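PDB 2HJ3: FAD-linked sulfhydryl oxidase ERV1 from Arabidopsis thaliana, which oxidises thiols to disulfides with its bound FAD, passing the electrons to oxygen, and supports protein import and folding in the mitochondrial intermembrane space. Local coordinates for residues V8-L13 with C53-D58. Numbering follows the deposited sequence.
Sequences VTKEDL and CRECAD. With FAD (flavin-adenine dinucleotide), chain K.
K10 and E55 meet beside the pyrimidine end of the flavin. K10 NZ forms a salt bridge with E55 OE2 at 3.4 Å; as a hydrogen bond it is weak. The two side chains cross at about a right angle. NZ also gives a weak hydrogen bond to FAD O2, and K10 CD lies 3.2 Å from that same oxygen. E55 OE2 comes 2.9 Å from FAD N3. Lysine and glutamate gather at O2 and N3, NZ and OE2 lying to one face of the ring rather than in its plane. The lysine charge near O2 might favour negative charge on the pyrimidine ring, though the nearby carboxylate would offset part of this.

K10 CG is anti to the backbone N (chi1 171°), and farther out the chain bends at chi3. On the way it passes the redox-active C53-C56 disulfide, with CG 4.1 Å from C56 SG. C56 SG lies 3.5 Å from FAD C4X, which places the disulfide against the flavin, as expected for the proximal redox pair of an ERV/ALR oxidase. An alanine in place of K10 would probably leave E55 without its cationic mate and open a gap beside O2 and the disulfide.

Behind this polar group, L13 CD2 packs against C53 CB at 4.4 Å. T9 and C53 are the N-caps of the two helices. The T9 N-H points almost straight at D12 OD2, at 178°, and meets its anti lone pair.

L13 also packs on Y51 and P52 of the loop before C53, and on T23 of the second subunit. The contact joins the N-terminal ends of helices 10-27 and 54-66 in the all-helical FAD-binding domain. FAD is also held by R15 and W18 farther along helix 10-27 and by H85 and N89 of helix 74-91.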
loop_
_atom_site.group_PDB
_atom_site.type_symbol
_atom_site.label_atom_id
_atom_site.label_comp_id
_atom_site.label_asym_id
_atom_site.label_seq_id
_atom_site.Cartn_x
_atom_site.Cartn_y
_atom_site.Cartn_z
ATOM N N VAL A 8 6.168 -0.740 15.286
ATOM C CA VAL A 8 5.030 -0.939 14.394
ATOM C C VAL A 8 4.139 -2.106 14.820
ATOM O O VAL A 8 4.436 -3.269 14.543
ATOM C CB VAL A 8 5.504 -1.164 12.931
ATOM C CG1 VAL A 8 4.342 -1.618 12.060
ATOM C CG2 VAL A 8 6.083 0.131 12.372
ATOM N N THR A 9 3.043 -1.781 15.499
ATOM C CA THR A 9 2.095 -2.786 15.957
ATOM C C THR A 9 1.027 -2.996 14.890
ATOM O O THR A 9 1.006 -2.305 13.873
ATOM C CB THR A 9 1.393 -2.347 17.263
ATOM O OG1 THR A 9 0.669 -1.130 17.032
ATOM C CG2 THR A 9 2.412 -2.112 18.365
ATOM N N LYS A 10 0.147 -3.957 15.131
ATOM C CA LYS A 10 -0.943 -4.254 14.217
ATOM C C LYS A 10 -1.722 -2.968 13.937
ATOM O O LYS A 10 -2.185 -2.738 12.817
ATOM C CB LYS A 10 -1.868 -5.292 14.853
ATOM C CG LYS A 10 -3.157 -5.536 14.098
ATOM C CD LYS A 10 -4.200 -6.220 14.985
ATOM C CE LYS A 10 -3.748 -7.602 15.442
ATOM N NZ LYS A 10 -4.825 -8.314 16.200
ATOM N N GLU A 11 -1.853 -2.129 14.961
ATOM C CA GLU A 11 -2.582 -0.874 14.827
ATOM C C GLU A 11 -1.847 0.167 13.992
ATOM O O GLU A 11 -2.472 0.868 13.200
ATOM C CB GLU A 11 -2.909 -0.286 16.204
ATOM C CG GLU A 11 -3.858 -1.126 17.061
ATOM C CD GLU A 11 -3.190 -2.360 17.653
ATOM O OE1 GLU A 11 -2.034 -2.242 18.116
ATOM O OE2 GLU A 11 -3.819 -3.441 17.674
ATOM N N ASP A 12 -0.532 0.280 14.169
ATOM C CA ASP A 12 0.245 1.248 13.399
ATOM C C ASP A 12 0.196 0.890 11.916
ATOM O O ASP A 12 0.104 1.772 11.058
ATOM C CB ASP A 12 1.706 1.279 13.863
ATOM C CG ASP A 12 1.874 1.872 15.256
ATOM O OD1 ASP A 12 1.471 3.036 15.470
ATOM O OD2 ASP A 12 2.421 1.170 16.137
ATOM N N LEU A 13 0.262 -0.406 11.621
ATOM C CA LEU A 13 0.222 -0.886 10.245
ATOM C C LEU A 13 -1.126 -0.509 9.646
ATOM O O LEU A 13 -1.195 0.092 8.573
ATOM C CB LEU A 13 0.406 -2.408 10.206
ATOM C CG LEU A 13 0.491 -3.048 8.815
ATOM C CD1 LEU A 13 1.769 -2.594 8.143
ATOM C CD2 LEU A 13 0.454 -4.564 8.914
ATOM N N CYS A 53 -0.323 -8.755 8.427
ATOM C CA CYS A 53 -0.939 -9.193 9.682
ATOM C C CYS A 53 -1.797 -10.385 9.282
ATOM O O CYS A 53 -2.826 -10.232 8.629
ATOM C CB CYS A 53 -1.800 -8.098 10.366
ATOM S SG CYS A 53 -3.184 -8.810 11.340
ATOM N N ARG A 54 -1.338 -11.573 9.661
ATOM C CA ARG A 54 -1.999 -12.840 9.351
ATOM C C ARG A 54 -3.534 -12.832 9.329
ATOM O O ARG A 54 -4.141 -12.924 8.263
ATOM C CB ARG A 54 -1.504 -13.909 10.330
ATOM C CG ARG A 54 0.016 -14.093 10.314
ATOM C CD ARG A 54 0.525 -14.752 11.595
ATOM N NE ARG A 54 1.982 -14.872 11.612
ATOM C CZ ARG A 54 2.698 -15.192 12.688
ATOM N NH1 ARG A 54 2.097 -15.424 13.850
ATOM N NH2 ARG A 54 4.020 -15.284 12.603
ATOM N N GLU A 55 -4.158 -12.738 10.500
ATOM C CA GLU A 55 -5.615 -12.740 10.590
ATOM C C GLU A 55 -6.253 -11.625 9.761
ATOM O O GLU A 55 -7.249 -11.847 9.064
ATOM C CB GLU A 55 -6.053 -12.587 12.046
ATOM C CG GLU A 55 -5.570 -11.291 12.674
ATOM C CD GLU A 55 -6.342 -10.912 13.921
ATOM O OE1 GLU A 55 -6.360 -11.717 14.878
ATOM O OE2 GLU A 55 -6.927 -9.805 13.942
ATOM N N CYS A 56 -5.683 -10.428 9.847
ATOM C CA CYS A 56 -6.202 -9.281 9.113
ATOM C C CYS A 56 -6.298 -9.588 7.622
ATOM O O CYS A 56 -7.259 -9.198 6.955
ATOM C CB CYS A 56 -5.291 -8.072 9.286
ATOM S SG CYS A 56 -4.770 -7.593 10.967
ATOM N N ALA A 57 -5.285 -10.274 7.103
ATOM C CA ALA A 57 -5.247 -10.620 5.689
ATOM C C ALA A 57 -6.323 -11.641 5.327
ATOM O O ALA A 57 -6.872 -11.601 4.226
ATOM C CB ALA A 57 -3.861 -11.149 5.317
ATOM N N ASP A 58 -6.623 -12.557 6.245
ATOM C CA ASP A 58 -7.648 -13.562 5.995
ATOM C C ASP A 58 -9.013 -12.892 5.910
ATOM O O ASP A 58 -9.803 -13.187 5.013
ATOM C CB ASP A 58 -7.668 -14.613 7.106
ATOM C CG ASP A 58 -6.416 -15.469 7.122
ATOM O OD1 ASP A 58 -5.895 -15.793 6.030
ATOM O OD2 ASP A 58 -5.959 -15.828 8.227
HETATM P PA FAD K . -8.450 2.837 11.630
HETATM O O1A FAD K . -9.536 1.827 11.481
HETATM O O2A FAD K . -6.989 2.542 11.535
HETATM O O5B FAD K . -8.462 4.304 11.097
HETATM C C5B FAD K . -7.956 5.231 10.153
HETATM C C4B FAD K . -8.646 6.492 10.624
HETATM O O4B FAD K . -9.258 6.713 9.326
HETATM C C3B FAD K . -9.732 6.847 11.680
HETATM O O3B FAD K . -9.195 7.296 12.925
HETATM C C2B FAD K . -10.631 7.742 10.947
HETATM O O2B FAD K . -10.220 9.071 10.844
HETATM C C1B FAD K . -10.624 7.074 9.567
HETATM N N9A FAD K . -11.604 6.110 9.166
HETATM C C8A FAD K . -12.363 5.142 9.868
HETATM N N7A FAD K . -13.243 4.424 9.236
HETATM C C5A FAD K . -13.124 4.884 7.931
HETATM C C6A FAD K . -13.784 4.613 6.715
HETATM N N6A FAD K . -14.808 3.736 6.728
HETATM N N1A FAD K . -13.402 5.332 5.588
HETATM C C2A FAD K . -12.474 6.321 5.561
HETATM N N3A FAD K . -11.795 6.548 6.778
HETATM C C4A FAD K . -12.190 5.815 7.933
HETATM N N1 FAD K . -7.129 -5.416 12.752
HETATM C C2 FAD K . -7.537 -6.502 13.505
HETATM O O2 FAD K . -7.386 -6.570 14.740
HETATM N N3 FAD K . -8.145 -7.457 12.708
HETATM C C4 FAD K . -8.341 -7.349 11.309
HETATM O O4 FAD K . -8.823 -8.421 10.815
HETATM C C4X FAD K . -7.922 -6.226 10.616
HETATM N N5 FAD K . -7.955 -6.062 9.187
HETATM C C5X FAD K . -7.395 -5.002 8.435
HETATM C C6 FAD K . -7.414 -5.020 7.024
HETATM C C7 FAD K . -6.789 -3.953 6.310
HETATM C C7M FAD K . -6.781 -4.061 4.778
HETATM C C8 FAD K . -6.178 -2.857 6.997
HETATM C C8M FAD K . -5.535 -1.595 6.436
HETATM C C9 FAD K . -6.162 -2.880 8.398
HETATM C C9A FAD K . -6.696 -3.928 9.191
HETATM N N10 FAD K . -6.813 -4.157 10.655
HETATM C C10 FAD K . -7.270 -5.222 11.392
HETATM C "C1'" FAD K . -6.490 -3.041 11.479
HETATM C "C2'" FAD K . -7.551 -2.061 11.864
HETATM O "O2'" FAD K . -8.570 -1.997 10.815
HETATM C "C3'" FAD K . -7.065 -0.781 12.470
HETATM O "O3'" FAD K . -6.369 -0.055 11.470
HETATM C "C4'" FAD K . -6.525 -0.559 13.874
HETATM O "O4'" FAD K . -7.319 -1.325 14.822
HETATM C "C5'" FAD K . -6.553 0.818 14.399
HETATM O "O5'" FAD K . -7.834 1.443 14.520
HETATM P P FAD K . -7.972 2.999 14.590
HETATM O O1P FAD K . -9.105 2.917 15.506
HETATM O O2P FAD K . -6.749 3.780 14.889
HETATM O O3P FAD K . -8.592 3.339 13.135
#